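Local coordinates for PhiH1 repressor-like protein (Haloarcula marismortui ATCC 43049, PDB 3B73) that is of unknown function but, having a winged helix-turn-helix fold, probably binds DNA as a phage-repressor-like regulator of transcription, at residues I13-I18 / K51-H56; I21-G26 / E72-L77; L59-L62 / V66-I69; G79-D82 / R87-N90. All blocks are in the same frame, centred on the assembly; numbering follows the deposited sequence.

Overall arrangement
The four contacts belong to one small winged helix-turn-helix chain, present in two copies in the assembly. Contact 1 packs helix 13-25 on helix 43-55, its centre about 4 Å from the centre of the chain. Contact 2 joins the later part of helix 13-25 to helix 71-77, about 10 Å from contact 1 between centres. In sequence their segments alternate, and contact 3, the hairpin 59-62/66-69, falls between the two segments of contact 2. It touches contacts 1 and 2. Contact 4, a second hairpin, comes last, its centre about 20 Å from that of contact 3; Ala75 and Glu80 tie it to contact 2 by a probable hydrogen bond. Helix 13-25 thus gathers the later helices and the wing into one compact domain.

Contact 1 of 4, residues I13-I18 / K51-H56; sequences IWDDRI and KKLADH
Leu53 reaches from helix 43-55 toward helix 13-25 and sets its two methyls against Asp15 and Ile18. The two helices come close here, with the CA atoms of Asp15 and Leu53 7.3 Å apart. Leu53 carries CG anti to its carbonyl carbon (chi1 -69°), which projects the branched end across the gap. CD1 is the shared methyl. It lies 3.9 Å from OD1 of Asp15 and 4.0 Å from CG2 of Ile18. CD2 of Leu53 turns to the stem of the aspartate, 4.1 Å from CB of Asp15. The leucine therefore meets Asp15 with both branches but Ile18 with one. Its axis runs slantwise to both side chains. Asp15 and Ile18 are three residues, just under one turn, apart, and both point their CB toward the other helix.

The carboxylate of Asp15 gains no polar partner from Leu53. Its OD2 forms a salt bridge with Arg49, one turn earlier on helix 43-55, and accepts a hydrogen bond from Thr12 N. Ile18 also packs on Arg49 and Leu50, while Leu53 continues into the core against Leu59. Neighbouring positions serve the dimer: Asp16 and Arg17 make salt bridges with Arg17 and Asp16 of the second subunit.

This is the packing of the first helix of a winged helix-turn-helix on the probable recognition helix, 43-55. The chemistry is mixed. The methyls of Leu53 cover part of a buried carboxylate, whose charge is met by Arg49, so the two helices are joined by both apolar packing and an ion pair.

Contact 2 of 4, residues I21-G26 / E72-L77; sequences IIHEEG and EGEAYL
His23 lays its CB against Leu77 CD1, 3.9 Å away, while its ring reaches past the leucine to Glu74. The imidazole stands with CG anti to the backbone N (chi1 165°), which carries the ring across, and chi2 near 80° turns ND1 to the carboxylate. ND1 gives Glu74 OE2 a hydrogen bond of 2.6 Å. The bond is weak, because it is bent to 127° at the hydrogen. OE2 of Glu74 sits at the ring edge and is also only 3.0 Å from CE1 of His23. The ring and carboxylate planes are clearly tilted against each other. The glutamate chain bends at chi2 to bring its end there. Leu77 also packs on Leu19 of helix 13-25 and on Ile69 of strand 66-69. With an alanine in place of Glu74, ND1 of His23 would probably lose its carboxylate mate and the ring would be freer to turn.

The contact links the first helix of the winged helix-turn-helix to helix 71-77, which follows the wing. It lies at the surface and is small. The close carboxylate would be expected to favour the protonated form of His23, adding a charge attraction to a poorly aligned bond.

Contact 3 of 4, residues L59-L62 / V66-I69; sequences LQPL and VYVI
Leu59 and Tyr67 each hold CG anti to the carbonyl carbon (chi1 -69° and -73°), and their side chains cross at about a right angle, with Leu59 CD1 4.2 Å from Tyr67 CB. They belong to the antiparallel beta hairpin that forms the wing of the winged helix-turn-helix. Gln60 and Val68 are a hydrogen-bonded pair: Gln60 N binds Val68 O at 2.8 Å, and Val68 N returns to Gln60 O at 3.1 Å. Nearer the turn, Leu62 N gives Val66 O a nearly straight bond of 2.7 Å.

Pro61 and Tyr67 share one face of the hairpin. CA of Pro61 lies over a face of the phenol ring, and Pro61 CB is 3.9 Å from Tyr67 CE1. Ala54 of helix 43-55 touches both residues. Replacing Tyr67 by an alanine would probably leave Pro61 and Ala54 without their aromatic neighbour and open a gap between wing and helix.

The backbone of Tyr67 also bonds to Gly28, which adds strand 27-28 to the sheet. On the face that carries Gln60 and Val68, Leu62 CD1 meets Val68 CG2 at 3.8 Å.

Contact 4 of 4, residues G79-D82 / R87-N90; sequences GEYD and RYIN
Tyr81 and Tyr88 sit opposite each other across the strands of a short antiparallel beta hairpin that follows helix 71-77, as a non-hydrogen-bonded pair with CA atoms 4.3 Å apart.

Their side chains form an edge-to-face pair. With chi1 at -176°, the Tyr81 ring extends beside its own carbonyl carbon and turns an edge to Tyr88. The ring planes are 81° apart and the centroids 5.0 Å apart. Tyr81 CD1 is the atom that points in, 3.7 Å above the centre of the Tyr88 ring. One face of Tyr81 is covered near its rim by Arg87 O. Both rings pack on Ala75, so they close the hairpin onto the helix.

Asp82 and Arg87 project from the other face, but their charged ends do not meet. Asp82 OD1 instead accepts a hydrogen bond from Lys85 N, which holds the turn between the strands.

Backbone bonds lie on both sides of the tyrosine pair. Ile89 N gives Glu80 O a straight bond of 2.9 Å (169° at the hydrogen), although the donor stands above the carbonyl plane. Asp82 N binds Arg87 O, also at 2.9 Å, and the return bond from Arg87 N to Asp82 O is weak. Gly79, with positive phi, is the C-prime residue of a Schellman motif that ends the helix and leads the chain into the hairpin. Past the paired strands, Ile89 leans back over residues 79-82. Its CG2 lies 4.0 Å from Asp82 CB, and its CD1 ends 3.7 Å from Gly79 O.

Contact 1 of 4, residues I13-I18 / K51-H56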
loop_
_atom_site.group_PDB
_atom_site.type_symbol
_atom_site.label_atom_id
_atom_site.label_comp_id
_atom_site.label_asym_id
_atom_site.label_seq_id
_atom_site.Cartn_x
_atom_site.Cartn_y
_atom_site.Cartn_z
ATOM N N ILE B 13 -5.092 -1.306 -0.694
ATOM C CA ILE B 13 -4.127 -0.265 -0.383
ATOM C C ILE B 13 -4.516 0.443 0.916
ATOM O O ILE B 13 -3.655 0.965 1.626
ATOM C CB ILE B 13 -3.950 0.707 -1.575
ATOM C CG1 ILE B 13 -2.729 1.600 -1.350
ATOM C CG2 ILE B 13 -5.219 1.495 -1.800
ATOM C CD1 ILE B 13 -2.230 2.261 -2.554
ATOM N N TRP B 14 -5.814 0.414 1.243
ATOM C CA TRP B 14 -6.342 1.128 2.395
ATOM C C TRP B 14 -5.942 0.438 3.677
ATOM O O TRP B 14 -5.851 1.065 4.728
ATOM C CB TRP B 14 -7.868 1.323 2.273
ATOM C CG TRP B 14 -8.172 1.975 0.948
ATOM C CD1 TRP B 14 -8.771 1.393 -0.137
ATOM C CD2 TRP B 14 -7.779 3.300 0.530
ATOM N NE1 TRP B 14 -8.798 2.291 -1.192
ATOM C CE2 TRP B 14 -8.205 3.465 -0.803
ATOM C CE3 TRP B 14 -7.143 4.367 1.167
ATOM C CZ2 TRP B 14 -8.006 4.656 -1.515
ATOM C CZ3 TRP B 14 -6.936 5.540 0.453
ATOM C CH2 TRP B 14 -7.370 5.672 -0.871
ATOM N N ASP B 15 -5.679 -0.855 3.574
ATOM C CA ASP B 15 -5.067 -1.599 4.664
ATOM C C ASP B 15 -3.753 -0.976 5.168
ATOM O O ASP B 15 -3.560 -0.872 6.383
ATOM C CB ASP B 15 -4.842 -3.057 4.245
ATOM C CG ASP B 15 -6.152 -3.805 4.048
ATOM O OD1 ASP B 15 -7.189 -3.333 4.578
ATOM O OD2 ASP B 15 -6.152 -4.838 3.347
ATOM N N ASP B 16 -2.863 -0.588 4.253
ATOM C CA ASP B 16 -1.573 -0.019 4.644
ATOM C C ASP B 16 -1.836 1.326 5.293
ATOM O O ASP B 16 -1.240 1.656 6.326
ATOM C CB ASP B 16 -0.625 0.162 3.437
ATOM C CG ASP B 16 0.239 -1.076 3.164
ATOM O OD1 ASP B 16 -0.057 -2.169 3.685
ATOM O OD2 ASP B 16 1.208 -0.969 2.396
ATOM N N ARG B 17 -2.755 2.082 4.702
ATOM C CA ARG B 17 -3.114 3.389 5.242
ATOM C C ARG B 17 -3.673 3.251 6.639
ATOM O O ARG B 17 -3.233 3.931 7.565
ATOM C CB ARG B 17 -4.126 4.111 4.353
ATOM C CG ARG B 17 -3.605 4.411 2.974
ATOM C CD ARG B 17 -2.308 5.207 3.014
ATOM N NE ARG B 17 -1.690 5.045 1.721
ATOM C CZ ARG B 17 -0.618 4.303 1.493
ATOM N NH1 ARG B 17 0.026 3.716 2.485
ATOM N NH2 ARG B 17 -0.179 4.180 0.260
ATOM N N ILE B 18 -4.631 2.349 6.810
ATOM C CA ILE B 18 -5.191 2.161 8.135
ATOM C C ILE B 18 -4.104 1.743 9.113
ATOM O O ILE B 18 -4.027 2.282 10.206
ATOM C CB ILE B 18 -6.303 1.133 8.129
ATOM C CG1 ILE B 18 -7.483 1.673 7.318
ATOM C CG2 ILE B 18 -6.676 0.768 9.557
ATOM C CD1 ILE B 18 -8.418 0.625 6.894
ATOM N N LYS B 51 -11.999 -5.214 10.426
ATOM C CA LYS B 51 -12.348 -6.588 10.784
ATOM C C LYS B 51 -11.348 -7.536 10.125
ATOM O O LYS B 51 -10.888 -8.504 10.746
ATOM C CB LYS B 51 -13.789 -6.911 10.365
ATOM C CG LYS B 51 -14.502 -7.948 11.237
ATOM C CD LYS B 51 -14.282 -9.363 10.718
ATOM C CE LYS B 51 -15.121 -10.392 11.477
ATOM N NZ LYS B 51 -14.952 -11.764 10.897
ATOM N N LYS B 52 -10.984 -7.223 8.881
ATOM C CA LYS B 52 -10.072 -8.073 8.115
ATOM C C LYS B 52 -8.659 -8.057 8.708
ATOM O O LYS B 52 -8.052 -9.102 8.921
ATOM C CB LYS B 52 -10.021 -7.614 6.665
ATOM C CG LYS B 52 -9.603 -8.693 5.673
ATOM C CD LYS B 52 -10.809 -9.491 5.235
ATOM C CE LYS B 52 -10.476 -10.441 4.116
ATOM N NZ LYS B 52 -11.531 -11.485 4.016
ATOM N N LEU B 53 -8.147 -6.863 8.982
ATOM C CA LEU B 53 -6.841 -6.723 9.600
ATOM C C LEU B 53 -6.776 -7.461 10.936
ATOM O O LEU B 53 -5.743 -8.062 11.260
ATOM C CB LEU B 53 -6.475 -5.237 9.746
ATOM C CG LEU B 53 -6.223 -4.594 8.375
ATOM C CD1 LEU B 53 -6.447 -3.080 8.370
ATOM C CD2 LEU B 53 -4.858 -4.989 7.844
ATOM N N ALA B 54 -7.874 -7.434 11.697
ATOM C CA ALA B 54 -7.915 -8.119 12.991
ATOM C C ALA B 54 -7.915 -9.633 12.807
ATOM O O ALA B 54 -7.264 -10.364 13.572
ATOM C CB ALA B 54 -9.116 -7.668 13.822
ATOM N N ASP B 55 -8.629 -10.103 11.786
ATOM C CA ASP B 55 -8.645 -11.533 11.466
ATOM C C ASP B 55 -7.252 -12.009 11.169
ATOM O O ASP B 55 -6.902 -13.148 11.493
ATOM C CB ASP B 55 -9.557 -11.816 10.267
ATOM C CG ASP B 55 -11.035 -11.567 10.585
ATOM O OD1 ASP B 55 -11.375 -11.474 11.785
ATOM O OD2 ASP B 55 -11.855 -11.475 9.642
ATOM N N HIS B 56 -6.461 -11.137 10.546
ATOM C CA HIS B 56 -5.091 -11.481 10.173
ATOM C C HIS B 56 -4.087 -11.071 11.244
ATOM O O HIS B 56 -2.884 -11.085 11.014
ATOM C CB HIS B 56 -4.743 -10.880 8.815
ATOM C CG HIS B 56 -5.514 -11.485 7.688
ATOM N ND1 HIS B 56 -5.007 -12.500 6.903
ATOM C CD2 HIS B 56 -6.764 -11.243 7.226
ATOM C CE1 HIS B 56 -5.907 -12.848 6.002
ATOM N NE2 HIS B 56 -6.981 -12.098 6.171
#

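Contact 2 of 4, residues I21-G26 / E72-L77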
loop_
_atom_site.group_PDB
_atom_site.type_symbol
_atom_site.label_atom_id
_atom_site.label_comp_id
_atom_site.label_asym_id
_atom_site.label_seq_id
_atom_site.Cartn_x
_atom_site.Cartn_y
_atom_site.Cartn_z
ATOM N N ILE B 21 -1.948 4.729 10.038
ATOM C CA ILE B 21 -2.628 5.708 10.862
ATOM C C ILE B 21 -2.731 5.217 12.293
ATOM O O ILE B 21 -2.471 5.960 13.239
ATOM C CB ILE B 21 -4.020 6.054 10.306
ATOM C CG1 ILE B 21 -3.874 7.015 9.119
ATOM C CG2 ILE B 21 -4.879 6.687 11.390
ATOM C CD1 ILE B 21 -5.100 7.036 8.182
ATOM N N ILE B 22 -3.096 3.961 12.467
ATOM C CA ILE B 22 -3.206 3.436 13.813
ATOM C C ILE B 22 -1.817 3.365 14.472
ATOM O O ILE B 22 -1.677 3.638 15.653
ATOM C CB ILE B 22 -3.914 2.078 13.815
ATOM C CG1 ILE B 22 -5.381 2.274 13.408
ATOM C CG2 ILE B 22 -3.797 1.408 15.190
ATOM C CD1 ILE B 22 -6.186 0.989 13.410
ATOM N N HIS B 23 -0.788 3.030 13.702
ATOM C CA HIS B 23 0.562 2.969 14.252
ATOM C C HIS B 23 0.944 4.328 14.837
ATOM O O HIS B 23 1.490 4.409 15.934
ATOM C CB HIS B 23 1.581 2.546 13.197
ATOM C CG HIS B 23 3.009 2.809 13.583
ATOM N ND1 HIS B 23 3.718 1.987 14.434
ATOM C CD2 HIS B 23 3.861 3.802 13.226
ATOM C CE1 HIS B 23 4.945 2.457 14.582
ATOM N NE2 HIS B 23 5.056 3.560 13.860
ATOM N N GLU B 24 0.638 5.393 14.111
ATOM C CA GLU B 24 1.039 6.716 14.555
ATOM C C GLU B 24 0.128 7.294 15.641
ATOM O O GLU B 24 0.601 8.001 16.515
ATOM C CB GLU B 24 1.152 7.688 13.371
ATOM C CG GLU B 24 -0.161 8.346 12.965
ATOM C CD GLU B 24 0.021 9.527 12.015
ATOM O OE1 GLU B 24 0.794 9.411 11.038
ATOM O OE2 GLU B 24 -0.624 10.573 12.243
ATOM N N GLU B 25 -1.168 6.998 15.586
ATOM C CA GLU B 25 -2.137 7.555 16.537
ATOM C C GLU B 25 -2.291 6.706 17.793
ATOM O O GLU B 25 -2.763 7.192 18.818
ATOM C CB GLU B 25 -3.519 7.702 15.887
ATOM C CG GLU B 25 -3.609 8.716 14.748
ATOM C CD GLU B 25 -3.339 10.137 15.196
ATOM O OE1 GLU B 25 -3.642 10.466 16.365
ATOM O OE2 GLU B 25 -2.824 10.923 14.374
ATOM N N GLY B 26 -1.929 5.430 17.702
ATOM C CA GLY B 26 -2.077 4.525 18.824
ATOM C C GLY B 26 -3.324 3.657 18.728
ATOM O O GLY B 26 -3.251 2.430 18.845
ATOM N N GLU B 72 2.834 -8.110 15.095
ATOM C CA GLU B 72 2.819 -8.547 13.700
ATOM C C GLU B 72 2.450 -7.407 12.761
ATOM O O GLU B 72 3.029 -7.272 11.682
ATOM C CB GLU B 72 1.873 -9.734 13.496
ATOM C CG GLU B 72 0.813 -9.863 14.568
ATOM C CD GLU B 72 1.303 -10.581 15.801
ATOM O OE1 GLU B 72 1.276 -9.974 16.889
ATOM O OE2 GLU B 72 1.718 -11.754 15.686
ATOM N N GLY B 73 1.489 -6.581 13.172
ATOM C CA GLY B 73 1.124 -5.425 12.380
ATOM C C GLY B 73 2.317 -4.502 12.242
ATOM O O GLY B 73 2.586 -3.997 11.154
ATOM N N GLU B 74 3.034 -4.278 13.348
ATOM C CA GLU B 74 4.222 -3.409 13.344
ATOM C C GLU B 74 5.324 -3.996 12.488
ATOM O O GLU B 74 5.905 -3.314 11.658
ATOM C CB GLU B 74 4.777 -3.254 14.758
ATOM C CG GLU B 74 3.861 -2.590 15.738
ATOM C CD GLU B 74 4.411 -1.285 16.237
ATOM O OE1 GLU B 74 4.938 -1.273 17.373
ATOM O OE2 GLU B 74 4.328 -0.285 15.489
ATOM N N ALA B 75 5.609 -5.276 12.713
ATOM C CA ALA B 75 6.652 -5.959 11.977
ATOM C C ALA B 75 6.327 -5.908 10.494
ATOM O O ALA B 75 7.227 -5.752 9.647
ATOM C CB ALA B 75 6.772 -7.409 12.452
ATOM N N TYR B 76 5.036 -6.041 10.180
ATOM C CA TYR B 76 4.606 -6.001 8.770
ATOM C C TYR B 76 4.954 -4.650 8.119
ATOM O O TYR B 76 5.547 -4.601 7.040
ATOM C CB TYR B 76 3.095 -6.283 8.620
ATOM C CG TYR B 76 2.587 -5.800 7.272
ATOM C CD1 TYR B 76 2.879 -6.521 6.106
ATOM C CD2 TYR B 76 1.860 -4.598 7.154
ATOM C CE1 TYR B 76 2.451 -6.069 4.839
ATOM C CE2 TYR B 76 1.417 -4.144 5.888
ATOM C CZ TYR B 76 1.709 -4.899 4.740
ATOM O OH TYR B 76 1.318 -4.471 3.485
ATOM N N LEU B 77 4.565 -3.552 8.769
ATOM C CA LEU B 77 4.921 -2.221 8.253
ATOM C C LEU B 77 6.441 -2.081 8.002
ATOM O O LEU B 77 6.864 -1.374 7.075
ATOM C CB LEU B 77 4.423 -1.124 9.205
ATOM C CG LEU B 77 2.900 -1.054 9.388
ATOM C CD1 LEU B 77 2.497 -0.036 10.439
ATOM C CD2 LEU B 77 2.200 -0.734 8.070
#

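Contact 3 of 4, residues L59-L62 / V66-I69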
loop_
_atom_site.group_PDB
_atom_site.type_symbol
_atom_site.label_atom_id
_atom_site.label_comp_id
_atom_site.label_asym_id
_atom_site.label_seq_id
_atom_site.Cartn_x
_atom_site.Cartn_y
_atom_site.Cartn_z
ATOM N N LEU B 59 -4.148 -6.209 13.515
ATOM C CA LEU B 59 -4.797 -5.364 14.501
ATOM C C LEU B 59 -5.440 -6.275 15.537
ATOM O O LEU B 59 -5.559 -7.471 15.312
ATOM C CB LEU B 59 -5.877 -4.507 13.862
ATOM C CG LEU B 59 -5.415 -3.399 12.915
ATOM C CD1 LEU B 59 -6.616 -2.640 12.383
ATOM C CD2 LEU B 59 -4.422 -2.439 13.591
ATOM N N GLN B 60 -5.831 -5.709 16.675
ATOM C CA GLN B 60 -6.698 -6.411 17.622
ATOM C C GLN B 60 -7.792 -5.489 18.139
ATOM O O GLN B 60 -7.547 -4.314 18.414
ATOM C CB GLN B 60 -5.914 -7.013 18.788
ATOM C CG GLN B 60 -5.183 -6.018 19.666
ATOM C CD GLN B 60 -4.381 -6.714 20.747
ATOM O OE1 GLN B 60 -3.143 -6.648 20.768
ATOM N NE2 GLN B 60 -5.085 -7.410 21.644
ATOM N N PRO B 61 -9.017 -6.020 18.223
ATOM C CA PRO B 61 -10.189 -5.282 18.687
ATOM C C PRO B 61 -10.178 -5.172 20.218
ATOM O O PRO B 61 -9.985 -6.167 20.920
ATOM C CB PRO B 61 -11.343 -6.172 18.225
ATOM C CG PRO B 61 -10.765 -7.537 18.292
ATOM C CD PRO B 61 -9.389 -7.358 17.730
ATOM N N LEU B 62 -10.351 -3.954 20.712
ATOM C CA LEU B 62 -10.523 -3.686 22.132
ATOM C C LEU B 62 -11.968 -3.241 22.393
ATOM O O LEU B 62 -12.784 -3.173 21.471
ATOM C CB LEU B 62 -9.535 -2.602 22.590
ATOM C CG LEU B 62 -8.033 -2.830 22.309
ATOM C CD1 LEU B 62 -7.181 -1.679 22.872
ATOM C CD2 LEU B 62 -7.525 -4.164 22.848
ATOM N N VAL B 66 -12.749 -0.013 19.448
ATOM C CA VAL B 66 -11.413 0.496 19.241
ATOM C C VAL B 66 -10.526 -0.645 18.724
ATOM O O VAL B 66 -10.623 -1.793 19.182
ATOM C CB VAL B 66 -10.838 1.159 20.516
ATOM C CG1 VAL B 66 -9.344 1.390 20.370
ATOM C CG2 VAL B 66 -11.554 2.489 20.801
ATOM N N TYR B 67 -9.703 -0.332 17.730
ATOM C CA TYR B 67 -8.701 -1.265 17.227
ATOM C C TYR B 67 -7.303 -0.691 17.496
ATOM O O TYR B 67 -7.102 0.530 17.522
ATOM C CB TYR B 67 -8.893 -1.530 15.730
ATOM C CG TYR B 67 -10.082 -2.385 15.374
ATOM C CD1 TYR B 67 -9.919 -3.742 15.072
ATOM C CD2 TYR B 67 -11.368 -1.840 15.305
ATOM C CE1 TYR B 67 -11.014 -4.542 14.738
ATOM C CE2 TYR B 67 -12.477 -2.639 14.966
ATOM C CZ TYR B 67 -12.286 -3.989 14.685
ATOM O OH TYR B 67 -13.352 -4.797 14.346
ATOM N N VAL B 68 -6.347 -1.590 17.691
ATOM C CA VAL B 68 -4.998 -1.221 18.063
ATOM C C VAL B 68 -4.035 -2.150 17.307
ATOM O O VAL B 68 -4.379 -3.305 17.023
ATOM C CB VAL B 68 -4.838 -1.351 19.608
ATOM C CG1 VAL B 68 -3.522 -2.005 19.978
ATOM C CG2 VAL B 68 -5.008 0.003 20.291
ATOM N N ILE B 69 -2.837 -1.674 16.980
ATOM C CA ILE B 69 -1.898 -2.502 16.198
ATOM C C ILE B 69 -1.266 -3.638 17.028
ATOM O O ILE B 69 -1.170 -3.532 18.246
ATOM C CB ILE B 69 -0.810 -1.620 15.493
ATOM C CG1 ILE B 69 -0.103 -2.413 14.397
ATOM C CG2 ILE B 69 0.215 -1.037 16.504
ATOM C CD1 ILE B 69 0.460 -1.558 13.245
#

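Contact 4 of 4, residues G79-D82 / R87-N90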
loop_
_atom_site.group_PDB
_atom_site.type_symbol
_atom_site.label_atom_id
_atom_site.label_comp_id
_atom_site.label_asym_id
_atom_site.label_seq_id
_atom_site.Cartn_x
_atom_site.Cartn_y
_atom_site.Cartn_z
ATOM N N GLY B 79 8.548 -4.495 7.084
ATOM C CA GLY B 79 9.077 -5.498 6.177
ATOM C C GLY B 79 9.612 -6.761 6.848
ATOM O O GLY B 79 10.464 -7.456 6.286
ATOM N N GLU B 80 9.095 -7.070 8.035
ATOM C CA GLU B 80 9.621 -8.165 8.847
ATOM C C GLU B 80 8.584 -9.252 9.048
ATOM O O GLU B 80 8.846 -10.261 9.697
ATOM C CB GLU B 80 10.046 -7.645 10.221
ATOM C CG GLU B 80 11.355 -6.876 10.227
ATOM C CD GLU B 80 11.464 -5.947 11.439
ATOM O OE1 GLU B 80 10.623 -6.056 12.369
ATOM O OE2 GLU B 80 12.390 -5.104 11.457
ATOM N N TYR B 81 7.397 -9.041 8.503
ATOM C CA TYR B 81 6.328 -10.021 8.622
ATOM C C TYR B 81 5.615 -10.145 7.276
ATOM O O TYR B 81 5.162 -9.162 6.700
ATOM C CB TYR B 81 5.364 -9.627 9.741
ATOM C CG TYR B 81 4.283 -10.656 9.974
ATOM C CD1 TYR B 81 4.467 -11.689 10.878
ATOM C CD2 TYR B 81 3.073 -10.594 9.284
ATOM C CE1 TYR B 81 3.478 -12.635 11.092
ATOM C CE2 TYR B 81 2.085 -11.534 9.490
ATOM C CZ TYR B 81 2.297 -12.554 10.384
ATOM O OH TYR B 81 1.314 -13.483 10.578
ATOM N N ASP B 82 5.566 -11.361 6.768
ATOM C CA ASP B 82 4.983 -11.662 5.473
ATOM C C ASP B 82 3.481 -11.842 5.697
ATOM O O ASP B 82 3.032 -12.847 6.273
ATOM C CB ASP B 82 5.636 -12.950 4.916
ATOM C CG ASP B 82 5.052 -13.394 3.563
ATOM O OD1 ASP B 82 3.875 -13.079 3.223
ATOM O OD2 ASP B 82 5.793 -14.085 2.838
ATOM N N ARG B 87 3.845 -15.324 8.476
ATOM C CA ARG B 87 4.948 -15.751 9.306
ATOM C C ARG B 87 5.890 -14.570 9.404
ATOM O O ARG B 87 5.925 -13.703 8.519
ATOM C CB ARG B 87 5.678 -16.927 8.657
ATOM C CG ARG B 87 6.046 -16.685 7.199
ATOM C CD ARG B 87 7.386 -17.321 6.787
ATOM N NE ARG B 87 7.242 -18.626 6.137
ATOM C CZ ARG B 87 7.977 -19.036 5.099
ATOM N NH1 ARG B 87 7.781 -20.240 4.566
ATOM N NH2 ARG B 87 8.902 -18.237 4.580
ATOM N N TYR B 88 6.650 -14.523 10.486
ATOM C CA TYR B 88 7.751 -13.575 10.585
ATOM C C TYR B 88 8.824 -13.950 9.562
ATOM O O TYR B 88 8.931 -15.108 9.164
ATOM C CB TYR B 88 8.322 -13.567 12.011
ATOM C CG TYR B 88 7.474 -12.778 12.978
ATOM C CD1 TYR B 88 7.733 -11.427 13.215
ATOM C CD2 TYR B 88 6.399 -13.373 13.647
ATOM C CE1 TYR B 88 6.950 -10.689 14.121
ATOM C CE2 TYR B 88 5.606 -12.643 14.535
ATOM C CZ TYR B 88 5.888 -11.300 14.767
ATOM O OH TYR B 88 5.110 -10.581 15.653
ATOM N N ILE B 89 9.597 -12.970 9.111
ATOM C CA ILE B 89 10.698 -13.236 8.186
ATOM C C ILE B 89 12.055 -12.804 8.761
ATOM O O ILE B 89 12.210 -11.674 9.272
ATOM C CB ILE B 89 10.444 -12.645 6.775
ATOM C CG1 ILE B 89 9.823 -11.255 6.842
ATOM C CG2 ILE B 89 9.466 -13.528 6.018
ATOM C CD1 ILE B 89 9.174 -10.791 5.504
ATOM N N ASN B 90 13.018 -13.726 8.691
ATOM C CA ASN B 90 14.342 -13.527 9.295
ATOM C C ASN B 90 15.466 -14.098 8.435
ATOM O O ASN B 90 15.826 -13.507 7.405
ATOM C CB ASN B 90 14.394 -14.122 10.706
ATOM C CG ASN B 90 14.018 -15.598 10.729
ATOM O OD1 ASN B 90 13.659 -16.156 11.776
ATOM N ND2 ASN B 90 14.094 -16.239 9.565
#